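Local coordinates for protein 2-hydroxychromene-2-carboxylate isomerase (PDB 2IMF) that catalyses the reversible, glutathione-dependent isomerisation of 2-hydroxychromene-2-carboxylate to trans-O-hydroxybenzylidenepyruvate in bacterial naphthalene breakdown, at residues Ala40-Ala45 against Ala159-Lys164; Phe5-Leu10 against Ile91-Ser96; Asn18-Lys23 against Met186-Met191. All coordinates share one frame; numbering follows the deposited sequence.

Contact 1. Residues Ala40-Ala45 against Ala159-Lys164; sequences ARVKIA and AAIERK. With TOM (4-(2-methoxyphenyl)-2-oxobut-3-enoic acid), chain F.
I161 reaches from the last turn of helix 147-162 onto helix 39-46, meeting V42 and A45. The two backbones come close here, V42 CA and I161 CA lying 6.0 Å apart, and no hydrogen bond links the segments; the contact is made by aliphatic groups. From CB, the I161 side chain forks into two branches, both of which end on A45, while CG1 itself rests on V42. CG1, anti to the carbonyl carbon (chi1 -69°), passes V42, with V42 CG1 3.9 Å from I161 CG1 and V42 CB only slightly farther off. The other branch, CG2, turns to A45 and sits 4.0 Å from A45 CB. An extended chi2 of 176° carries CD1 over the turn between R41 and A45, where I161 CD1 is 3.7 Å from A45 CB. I161 CD1 makes only a van der Waals contact with R41 O, at 4.0 Å, which also accepts the helical bond from A45 N. V42 is buried, whereas A45 lies at the exposed margin of the patch. Just beyond I161 the helix closes in a Schellman motif: K164 takes a positive phi of 80° and K164 N bonds back to I161 O. R163 turns elsewhere, forming a salt bridge with D4. On the far side of helix 39-46 from I161, K43 bends at chi3 and its NZ donates to O11 of the bound 4-(2-methoxyphenyl)-2-oxobut-3-enoic acid, 2.6 Å away. Helix 39-46 thus packs on helix 147-162 through V42 and A45 while presenting K43, an experimentally established substrate-binding residue, to the active-site pocket of this kappa-class glutathione transferase.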
loop_
_atom_site.group_PDB
_atom_site.type_symbol
_atom_site.label_atom_id
_atom_site.label_comp_id
_atom_site.label_asym_id
_atom_site.label_seq_id
_atom_site.Cartn_x
_atom_site.Cartn_y
_atom_site.Cartn_z
ATOM N N ALA A 40 -14.399 8.758 -6.286
ATOM C CA ALA A 40 -13.936 9.946 -7.006
ATOM C C ALA A 40 -14.220 11.135 -6.177
ATOM O O ALA A 40 -13.426 12.093 -6.077
ATOM C CB ALA A 40 -14.649 10.116 -8.363
ATOM N N ARG A 41 -15.371 11.154 -5.535
ATOM C CA ARG A 41 -15.703 12.265 -4.689
ATOM C C ARG A 41 -14.816 12.359 -3.446
ATOM O O ARG A 41 -14.405 13.438 -3.005
ATOM C CB ARG A 41 -17.163 12.169 -4.248
ATOM C CG ARG A 41 -18.077 13.169 -4.839
ATOM C CD ARG A 41 -19.488 12.668 -4.515
ATOM N NE ARG A 41 -20.400 12.888 -5.628
ATOM C CZ ARG A 41 -21.507 13.613 -5.527
ATOM N NH1 ARG A 41 -21.817 14.148 -4.351
ATOM N NH2 ARG A 41 -22.300 13.785 -6.587
ATOM N N VAL A 42 -14.515 11.224 -2.793
ATOM C CA VAL A 42 -13.643 11.320 -1.647
ATOM C C VAL A 42 -12.228 11.815 -1.963
ATOM O O VAL A 42 -11.611 12.474 -1.120
ATOM C CB VAL A 42 -13.601 10.017 -0.718
ATOM C CG1 VAL A 42 -14.985 9.380 -0.542
ATOM C CG2 VAL A 42 -12.623 9.004 -1.096
ATOM N N LYS A 43 -11.731 11.435 -3.155
ATOM C CA LYS A 43 -10.405 11.895 -3.552
ATOM C C LYS A 43 -10.414 13.385 -3.774
ATOM O O LYS A 43 -9.489 14.076 -3.299
ATOM C CB LYS A 43 -9.978 11.240 -4.833
ATOM C CG LYS A 43 -9.540 9.777 -4.612
ATOM C CD LYS A 43 -9.274 9.129 -5.977
ATOM C CE LYS A 43 -8.003 9.592 -6.603
ATOM N NZ LYS A 43 -7.926 8.959 -8.019
ATOM N N ILE A 44 -11.440 13.880 -4.478
ATOM C CA ILE A 44 -11.425 15.310 -4.816
ATOM C C ILE A 44 -11.594 16.082 -3.533
ATOM O O ILE A 44 -11.027 17.193 -3.370
ATOM C CB ILE A 44 -12.608 15.686 -5.753
ATOM C CG1 ILE A 44 -12.681 14.779 -6.980
ATOM C CG2 ILE A 44 -12.500 17.151 -6.230
ATOM C CD1 ILE A 44 -11.923 15.323 -8.200
ATOM N N ALA A 45 -12.354 15.523 -2.588
ATOM C CA ALA A 45 -12.502 16.182 -1.315
ATOM C C ALA A 45 -11.204 16.422 -0.593
ATOM O O ALA A 45 -11.025 17.468 -0.089
ATOM C CB ALA A 45 -13.553 15.484 -0.394
ATOM N N ALA A 159 -20.724 11.303 4.657
ATOM C CA ALA A 159 -20.391 10.843 5.979
ATOM C C ALA A 159 -19.005 10.212 6.029
ATOM O O ALA A 159 -18.235 10.364 7.005
ATOM C CB ALA A 159 -21.445 9.803 6.511
ATOM N N ALA A 160 -18.667 9.445 4.983
ATOM C CA ALA A 160 -17.320 8.846 4.943
ATOM C C ALA A 160 -16.221 9.928 4.898
ATOM O O ALA A 160 -15.241 9.798 5.633
ATOM C CB ALA A 160 -17.175 7.985 3.696
ATOM N N ILE A 161 -16.396 10.974 4.100
ATOM C CA ILE A 161 -15.447 12.084 4.054
ATOM C C ILE A 161 -15.328 12.709 5.462
ATOM O O ILE A 161 -14.241 13.044 5.919
ATOM C CB ILE A 161 -15.956 13.077 3.042
ATOM C CG1 ILE A 161 -15.842 12.477 1.613
ATOM C CG2 ILE A 161 -15.223 14.468 3.134
ATOM C CD1 ILE A 161 -16.420 13.353 0.493
ATOM N N GLU A 162 -16.473 12.939 6.128
ATOM C CA GLU A 162 -16.425 13.488 7.526
ATOM C C GLU A 162 -15.647 12.622 8.470
ATOM O O GLU A 162 -15.011 13.126 9.416
ATOM C CB GLU A 162 -17.844 13.720 8.045
ATOM C CG GLU A 162 -18.585 14.830 7.337
ATOM C CD GLU A 162 -20.033 14.925 7.836
ATOM O OE1 GLU A 162 -20.672 13.874 8.158
ATOM O OE2 GLU A 162 -20.524 16.063 7.924
ATOM N N ARG A 163 -15.626 11.331 8.194
ATOM C CA ARG A 163 -14.894 10.349 8.992
ATOM C C ARG A 163 -13.411 10.199 8.642
ATOM O O ARG A 163 -12.733 9.366 9.196
ATOM C CB ARG A 163 -15.600 9.008 8.946
ATOM C CG ARG A 163 -15.513 8.200 10.277
ATOM C CD ARG A 163 -16.333 6.989 10.235
ATOM N NE ARG A 163 -16.003 6.171 11.376
ATOM C CZ ARG A 163 -16.422 4.970 11.601
ATOM N NH1 ARG A 163 -17.190 4.358 10.712
ATOM N NH2 ARG A 163 -16.090 4.404 12.741
ATOM N N LYS A 164 -12.984 11.003 7.671
ATOM C CA LYS A 164 -11.574 11.074 7.256
ATOM C C LYS A 164 -11.200 9.925 6.337
ATOM O O LYS A 164 -10.023 9.611 6.172
ATOM C CB LYS A 164 -10.635 11.203 8.456
ATOM C CG LYS A 164 -10.949 12.502 9.249
ATOM C CD LYS A 164 -9.803 13.053 10.090
ATOM C CE LYS A 164 -10.382 13.823 11.310
ATOM N NZ LYS A 164 -11.200 15.042 10.902
HETATM O O8 TOM F . -6.485 4.110 -9.407
HETATM C C9 TOM F . -7.510 4.268 -8.752
HETATM C C10 TOM F . -8.260 5.496 -8.699
HETATM O O11 TOM F . -7.750 6.403 -7.998
HETATM O O10 TOM F . -9.378 5.564 -9.251
HETATM C C8 TOM F . -8.067 3.220 -7.840
HETATM C C7 TOM F . -7.548 2.032 -7.626
HETATM C C1 TOM F . -7.196 1.038 -8.715
HETATM C C6 TOM F . -5.995 0.382 -8.535
HETATM C C5 TOM F . -5.566 -0.533 -9.492
HETATM C C4 TOM F . -6.408 -0.814 -10.582
HETATM C C3 TOM F . -7.616 -0.176 -10.764
HETATM C C2 TOM F . -8.005 0.763 -9.790
HETATM O O2 TOM F . -9.181 1.427 -9.853
HETATM C C11 TOM F . -10.076 0.879 -10.823
#

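Contact 2. Residues Phe5-Leu10 against Ile91-Ser96; sequences FYFDFL and IGFYYS. With TOM (4-(2-methoxyphenyl)-2-oxobut-3-enoic acid), chain F.
F7 and F93 meet in a T-shaped (edge-to-face) pair, the edge of F7 directed toward the face of F93. Their planes stand at 90° and the centroids are 5.9 Å apart; the nearest atoms are F7 CZ and F93 CD1, separated by 4.3 Å. With CG anti to the backbone N (chi1 167°), the F93 ring swings out from the chain toward strand 2-7. Behind F7, the neighbouring phenylalanines extend the cluster. F7 CE2 lies 3.6 Å above the plane of the F9 ring, displaced toward its rim, and F7 CD1 similarly overlies a face of F5. F93 in turn sets its CD2 over the centre of the Y94 ring. F7 and F93 also both touch V106 of helix 99-115, where the helical part of the molecule packs on the thioredoxin-like sheet, the DsbA-type architecture of kappa-class glutathione transferases. Polar bonds hold the chain around the rings in both segments. S96 OG donates to F93 O at 2.8 Å, nearly in line with the carbonyl bond, and S96 N shares the same acceptor. After the strand, D8 forms an Asx turn in which L10 N approaches D8 OD1 from above the carboxylate plane, 3.0 Å away and almost straight (174°). L10, which closes this turn, borders the ligand pocket: its CD1 is 3.6 Å from the methoxy oxygen O2 of the bound 4-(2-methoxyphenyl)-2-oxobut-3-enoic acid.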
loop_
_atom_site.group_PDB
_atom_site.type_symbol
_atom_site.label_atom_id
_atom_site.label_comp_id
_atom_site.label_asym_id
_atom_site.label_seq_id
_atom_site.Cartn_x
_atom_site.Cartn_y
_atom_site.Cartn_z
ATOM N N PHE A 5 -17.065 -1.039 6.887
ATOM C CA PHE A 5 -16.347 -1.253 5.624
ATOM C C PHE A 5 -16.815 -0.306 4.591
ATOM O O PHE A 5 -18.012 -0.265 4.250
ATOM C CB PHE A 5 -16.609 -2.697 5.250
ATOM C CG PHE A 5 -16.047 -3.132 3.907
ATOM C CD1 PHE A 5 -14.772 -2.751 3.441
ATOM C CD2 PHE A 5 -16.791 -4.067 3.149
ATOM C CE1 PHE A 5 -14.267 -3.223 2.221
ATOM C CE2 PHE A 5 -16.283 -4.536 1.906
ATOM C CZ PHE A 5 -15.019 -4.053 1.442
ATOM N N TYR A 6 -15.847 0.386 4.010
ATOM C CA TYR A 6 -16.125 1.400 2.986
ATOM C C TYR A 6 -15.494 0.946 1.687
ATOM O O TYR A 6 -14.308 0.627 1.643
ATOM C CB TYR A 6 -15.510 2.743 3.358
ATOM C CG TYR A 6 -16.141 3.329 4.569
ATOM C CD1 TYR A 6 -15.790 2.911 5.902
ATOM C CD2 TYR A 6 -17.182 4.193 4.415
ATOM C CE1 TYR A 6 -16.405 3.460 7.019
ATOM C CE2 TYR A 6 -17.871 4.759 5.579
ATOM C CZ TYR A 6 -17.415 4.345 6.831
ATOM O OH TYR A 6 -18.098 4.853 7.977
ATOM N N PHE A 7 -16.267 0.867 0.615
ATOM C CA PHE A 7 -15.794 0.327 -0.658
ATOM C C PHE A 7 -16.474 1.104 -1.797
ATOM O O PHE A 7 -17.499 1.787 -1.596
ATOM C CB PHE A 7 -16.111 -1.176 -0.793
ATOM C CG PHE A 7 -17.597 -1.476 -0.842
ATOM C CD1 PHE A 7 -18.348 -1.567 0.313
ATOM C CD2 PHE A 7 -18.257 -1.571 -2.031
ATOM C CE1 PHE A 7 -19.707 -1.824 0.245
ATOM C CE2 PHE A 7 -19.609 -1.740 -2.095
ATOM C CZ PHE A 7 -20.321 -1.894 -0.918
ATOM N N ASP A 8 -15.903 0.963 -3.000
ATOM C CA ASP A 8 -16.490 1.428 -4.282
ATOM C C ASP A 8 -16.304 0.222 -5.211
ATOM O O ASP A 8 -15.226 -0.391 -5.197
ATOM C CB ASP A 8 -15.715 2.676 -4.761
ATOM C CG ASP A 8 -16.262 3.292 -6.058
ATOM O OD1 ASP A 8 -16.764 2.521 -6.931
ATOM O OD2 ASP A 8 -16.104 4.503 -6.240
ATOM N N PHE A 9 -17.338 -0.201 -5.942
ATOM C CA PHE A 9 -17.195 -1.428 -6.781
ATOM C C PHE A 9 -16.154 -1.254 -7.899
ATOM O O PHE A 9 -15.771 -2.256 -8.462
ATOM C CB PHE A 9 -18.549 -1.856 -7.387
ATOM C CG PHE A 9 -19.510 -2.450 -6.391
ATOM C CD1 PHE A 9 -19.214 -3.652 -5.766
ATOM C CD2 PHE A 9 -20.712 -1.838 -6.164
ATOM C CE1 PHE A 9 -20.130 -4.252 -4.838
ATOM C CE2 PHE A 9 -21.673 -2.397 -5.251
ATOM C CZ PHE A 9 -21.369 -3.583 -4.608
ATOM N N LEU A 10 -15.693 -0.039 -8.171
ATOM C CA LEU A 10 -14.579 0.112 -9.169
ATOM C C LEU A 10 -13.270 -0.416 -8.670
ATOM O O LEU A 10 -12.350 -0.597 -9.449
ATOM C CB LEU A 10 -14.377 1.562 -9.637
ATOM C CG LEU A 10 -13.861 2.552 -8.610
ATOM C CD1 LEU A 10 -12.329 2.466 -8.440
ATOM C CD2 LEU A 10 -14.163 3.942 -9.086
ATOM N N ILE A 91 -24.855 2.764 -6.129
ATOM C CA ILE A 91 -26.173 3.231 -5.693
ATOM C C ILE A 91 -27.100 2.046 -5.349
ATOM O O ILE A 91 -27.846 2.035 -4.338
ATOM C CB ILE A 91 -26.788 4.039 -6.769
ATOM C CG1 ILE A 91 -26.096 5.392 -6.903
ATOM C CG2 ILE A 91 -28.291 4.180 -6.444
ATOM C CD1 ILE A 91 -26.465 6.263 -8.177
ATOM N N GLY A 92 -27.020 0.989 -6.161
ATOM C CA GLY A 92 -27.887 -0.134 -5.968
ATOM C C GLY A 92 -27.689 -0.843 -4.640
ATOM O O GLY A 92 -28.608 -1.542 -4.145
ATOM N N PHE A 93 -26.508 -0.690 -4.022
ATOM C CA PHE A 93 -26.310 -1.246 -2.697
ATOM C C PHE A 93 -27.401 -0.759 -1.729
ATOM O O PHE A 93 -27.752 -1.490 -0.832
ATOM C CB PHE A 93 -24.900 -0.866 -2.149
ATOM C CG PHE A 93 -24.760 -1.134 -0.678
ATOM C CD1 PHE A 93 -24.542 -2.402 -0.262
ATOM C CD2 PHE A 93 -24.889 -0.115 0.280
ATOM C CE1 PHE A 93 -24.508 -2.725 1.076
ATOM C CE2 PHE A 93 -24.846 -0.400 1.626
ATOM C CZ PHE A 93 -24.643 -1.702 2.002
ATOM N N TYR A 94 -27.850 0.460 -1.881
ATOM C CA TYR A 94 -28.844 0.992 -0.966
ATOM C C TYR A 94 -30.238 0.430 -1.170
ATOM O O TYR A 94 -31.136 0.788 -0.379
ATOM C CB TYR A 94 -28.779 2.533 -1.023
ATOM C CG TYR A 94 -27.393 2.959 -0.516
ATOM C CD1 TYR A 94 -27.124 2.870 0.846
ATOM C CD2 TYR A 94 -26.354 3.307 -1.403
ATOM C CE1 TYR A 94 -25.840 3.116 1.355
ATOM C CE2 TYR A 94 -25.084 3.584 -0.932
ATOM C CZ TYR A 94 -24.825 3.429 0.441
ATOM O OH TYR A 94 -23.575 3.675 0.964
ATOM N N TYR A 95 -30.445 -0.470 -2.117
ATOM C CA TYR A 95 -31.716 -1.207 -2.171
ATOM C C TYR A 95 -31.691 -2.373 -1.173
ATOM O O TYR A 95 -32.751 -2.883 -0.890
ATOM C CB TYR A 95 -31.828 -1.802 -3.577
ATOM C CG TYR A 95 -33.199 -2.366 -3.943
ATOM C CD1 TYR A 95 -34.161 -1.490 -4.409
ATOM C CD2 TYR A 95 -33.470 -3.759 -3.934
ATOM C CE1 TYR A 95 -35.439 -1.953 -4.803
ATOM C CE2 TYR A 95 -34.746 -4.220 -4.335
ATOM C CZ TYR A 95 -35.631 -3.304 -4.798
ATOM O OH TYR A 95 -36.889 -3.822 -5.156
ATOM N N SER A 96 -30.534 -2.849 -0.706
ATOM C CA SER A 96 -30.481 -4.071 0.052
ATOM C C SER A 96 -30.996 -3.823 1.448
ATOM O O SER A 96 -30.965 -2.703 1.954
ATOM C CB SER A 96 -29.061 -4.640 0.056
ATOM O OG SER A 96 -28.125 -3.807 0.701
HETATM O O8 TOM F . -6.485 4.110 -9.407
HETATM C C9 TOM F . -7.510 4.268 -8.752
HETATM C C10 TOM F . -8.260 5.496 -8.699
HETATM O O11 TOM F . -7.750 6.403 -7.998
HETATM O O10 TOM F . -9.378 5.564 -9.251
HETATM C C8 TOM F . -8.067 3.220 -7.840
HETATM C C7 TOM F . -7.548 2.032 -7.626
HETATM C C1 TOM F . -7.196 1.038 -8.715
HETATM C C6 TOM F . -5.995 0.382 -8.535
HETATM C C5 TOM F . -5.566 -0.533 -9.492
HETATM C C4 TOM F . -6.408 -0.814 -10.582
HETATM C C3 TOM F . -7.616 -0.176 -10.764
HETATM C C2 TOM F . -8.005 0.763 -9.790
HETATM O O2 TOM F . -9.181 1.427 -9.853
HETATM C C11 TOM F . -10.076 0.879 -10.823
#

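Contact 3. Residues Asn18-Lys23 against Met186-Met191; sequences NQRLSK and MLESAM. With PO4 (phosphate ion), chain D.
R20 and E188 clasp each other across two helices through a side-on, two-pronged salt bridge. R20 NE reaches E188 OE2 at 2.7 Å (N-H...O 167°), and R20 NH2 reaches E188 OE1 at 2.9 Å. Both oxygens are met on their syn sides and lie near the guanidinium plane, although that plane is turned 33° from the carboxylate. R20 gets there with CG anti to its own N (chi1 169°) and a chain extended from CG to NE. The outer nitrogens hold a phosphate ion, probably from the crystallisation liquor: R20 NH1 donates to phosphate O4 and R20 NH2 to phosphate O2, each at 3.0 Å. R20 NH1 also bonds to Y74 OH, so the guanidinium is held on several sides and its charge is probably balanced by both the carboxylate and the phosphate. Replacing the arginine with a leucine would probably leave the E188 carboxylate without its cationic mate and free to turn. The salt bridge, the larger and tighter part of the contact, lies on the partly exposed side. On the buried side L21 and L187 meet more sparsely, crossing at about a right angle through single methyls, L21 CD2 and L187 CD2, 4.0 Å apart. Helices 12-28 and 184-198 sit here over the central sheet: L21 packs on F5 of strand 2-7 and M171 of strand 170-173, while L187 covers V3, L173 and W178 on strands 2-7, 170-173 and 176-179.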
loop_
_atom_site.group_PDB
_atom_site.type_symbol
_atom_site.label_atom_id
_atom_site.label_comp_id
_atom_site.label_asym_id
_atom_site.label_seq_id
_atom_site.Cartn_x
_atom_site.Cartn_y
_atom_site.Cartn_z
ATOM N N ASN A 18 -13.226 -7.314 0.381
ATOM C CA ASN A 18 -14.526 -7.888 0.644
ATOM C C ASN A 18 -14.460 -9.382 0.735
ATOM O O ASN A 18 -15.161 -9.907 1.595
ATOM C CB ASN A 18 -15.490 -7.469 -0.466
ATOM C CG ASN A 18 -16.850 -8.012 -0.242
ATOM O OD1 ASN A 18 -17.476 -7.681 0.753
ATOM N ND2 ASN A 18 -17.260 -8.947 -1.092
ATOM N N GLN A 19 -13.667 -10.032 -0.099
ATOM C CA GLN A 19 -13.572 -11.519 -0.016
ATOM C C GLN A 19 -13.069 -11.910 1.374
ATOM O O GLN A 19 -13.613 -12.844 1.996
ATOM C CB GLN A 19 -12.552 -12.005 -1.087
ATOM C CG GLN A 19 -12.046 -13.511 -1.004
ATOM C CD GLN A 19 -13.149 -14.501 -1.271
ATOM O OE1 GLN A 19 -14.172 -14.187 -1.877
ATOM N NE2 GLN A 19 -12.930 -15.726 -0.833
ATOM N N ARG A 20 -12.035 -11.218 1.875
ATOM C CA ARG A 20 -11.422 -11.653 3.128
ATOM C C ARG A 20 -12.360 -11.303 4.241
ATOM O O ARG A 20 -12.569 -12.135 5.150
ATOM C CB ARG A 20 -10.090 -10.940 3.278
ATOM C CG ARG A 20 -9.412 -11.061 4.647
ATOM C CD ARG A 20 -7.980 -10.901 4.367
ATOM N NE ARG A 20 -7.094 -10.986 5.551
ATOM C CZ ARG A 20 -5.767 -10.927 5.462
ATOM N NH1 ARG A 20 -5.129 -10.733 4.284
ATOM N NH2 ARG A 20 -5.067 -10.941 6.588
ATOM N N LEU A 21 -13.000 -10.132 4.247
ATOM C CA LEU A 21 -13.980 -9.790 5.269
ATOM C C LEU A 21 -15.158 -10.735 5.277
ATOM O O LEU A 21 -15.652 -11.064 6.365
ATOM C CB LEU A 21 -14.473 -8.358 5.138
ATOM C CG LEU A 21 -13.366 -7.352 5.441
ATOM C CD1 LEU A 21 -13.788 -5.983 4.804
ATOM C CD2 LEU A 21 -13.244 -7.205 6.999
ATOM N N SER A 22 -15.627 -11.149 4.120
ATOM C CA SER A 22 -16.785 -12.080 4.072
ATOM C C SER A 22 -16.423 -13.379 4.705
ATOM O O SER A 22 -17.297 -13.925 5.404
ATOM C CB SER A 22 -17.225 -12.274 2.656
ATOM O OG SER A 22 -17.943 -11.122 2.336
ATOM N N LYS A 23 -15.193 -13.859 4.488
ATOM C CA LYS A 23 -14.755 -15.107 5.152
ATOM C C LYS A 23 -14.692 -14.945 6.638
ATOM O O LYS A 23 -14.995 -15.900 7.368
ATOM C CB LYS A 23 -13.437 -15.633 4.613
ATOM C CG LYS A 23 -13.576 -16.159 3.204
ATOM C CD LYS A 23 -12.551 -17.202 2.890
ATOM C CE LYS A 23 -12.869 -17.837 1.553
ATOM N NZ LYS A 23 -14.360 -17.907 1.278
ATOM N N MET A 186 -3.943 -6.216 10.245
ATOM C CA MET A 186 -3.925 -5.447 11.490
ATOM C C MET A 186 -5.293 -5.369 12.096
ATOM O O MET A 186 -5.445 -5.367 13.363
ATOM C CB MET A 186 -3.442 -4.021 11.216
ATOM C CG MET A 186 -1.984 -3.945 10.786
ATOM S SD MET A 186 -1.587 -2.196 10.463
ATOM C CE MET A 186 0.139 -2.249 10.060
ATOM N N LEU A 187 -6.338 -5.281 11.280
ATOM C CA LEU A 187 -7.689 -5.315 11.796
ATOM C C LEU A 187 -7.901 -6.681 12.467
ATOM O O LEU A 187 -8.507 -6.727 13.560
ATOM C CB LEU A 187 -8.647 -5.212 10.611
ATOM C CG LEU A 187 -10.142 -5.438 10.965
ATOM C CD1 LEU A 187 -10.781 -4.480 11.973
ATOM C CD2 LEU A 187 -10.987 -5.435 9.779
ATOM N N GLU A 188 -7.386 -7.755 11.904
ATOM C CA GLU A 188 -7.627 -9.069 12.433
ATOM C C GLU A 188 -6.909 -9.112 13.776
ATOM O O GLU A 188 -7.462 -9.635 14.772
ATOM C CB GLU A 188 -7.163 -10.109 11.469
ATOM C CG GLU A 188 -8.190 -10.250 10.309
ATOM C CD GLU A 188 -7.576 -10.861 9.069
ATOM O OE1 GLU A 188 -6.413 -11.347 9.074
ATOM O OE2 GLU A 188 -8.283 -10.885 8.021
ATOM N N SER A 189 -5.720 -8.567 13.890
ATOM C CA SER A 189 -5.035 -8.605 15.180
ATOM C C SER A 189 -5.793 -7.787 16.236
ATOM O O SER A 189 -5.898 -8.238 17.451
ATOM C CB SER A 189 -3.625 -8.038 15.029
ATOM O OG SER A 189 -2.805 -8.956 14.371
ATOM N N ALA A 190 -6.343 -6.657 15.915
ATOM C CA ALA A 190 -7.110 -5.863 16.851
ATOM C C ALA A 190 -8.352 -6.652 17.276
ATOM O O ALA A 190 -8.756 -6.558 18.450
ATOM C CB ALA A 190 -7.534 -4.532 16.230
ATOM N N MET A 191 -8.997 -7.351 16.356
ATOM C CA MET A 191 -10.183 -8.110 16.707
ATOM C C MET A 191 -9.804 -9.181 17.685
ATOM O O MET A 191 -10.546 -9.379 18.659
ATOM C CB MET A 191 -10.939 -8.540 15.511
ATOM C CG MET A 191 -11.418 -7.356 14.671
ATOM S SD MET A 191 -12.531 -7.984 13.390
ATOM C CE MET A 191 -11.362 -8.587 12.242
HETATM P P PO4 D . -1.515 -10.912 5.144
HETATM O O1 PO4 D . -0.137 -11.556 4.905
HETATM O O2 PO4 D . -2.074 -11.427 6.470
HETATM O O3 PO4 D . -1.474 -9.415 4.941
HETATM O O4 PO4 D . -2.273 -11.508 4.010
#

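Overall arrangement
Contact 2 is the buried one, close to the centre of the chain, and its chemistry is aromatic; contacts 1 and 3 lie farther out and are partly buried. Contact 1 is mainly aliphatic, with no hydrogen bond between its segments, whereas contact 3 places a charged pair above a leucine contact. Strand 2-7 ties the set together. Y6 bonds through OH to R163 NH1 and packs on A160, joining contact 2 to contact 1, while F5 touches N18 and L21 of helix 12-28, joining it to contact 3. Contacts 1 and 3 do not touch. Contacts 1 and 2 both border the bound substrate-like ligand; contact 3 carries a phosphate instead.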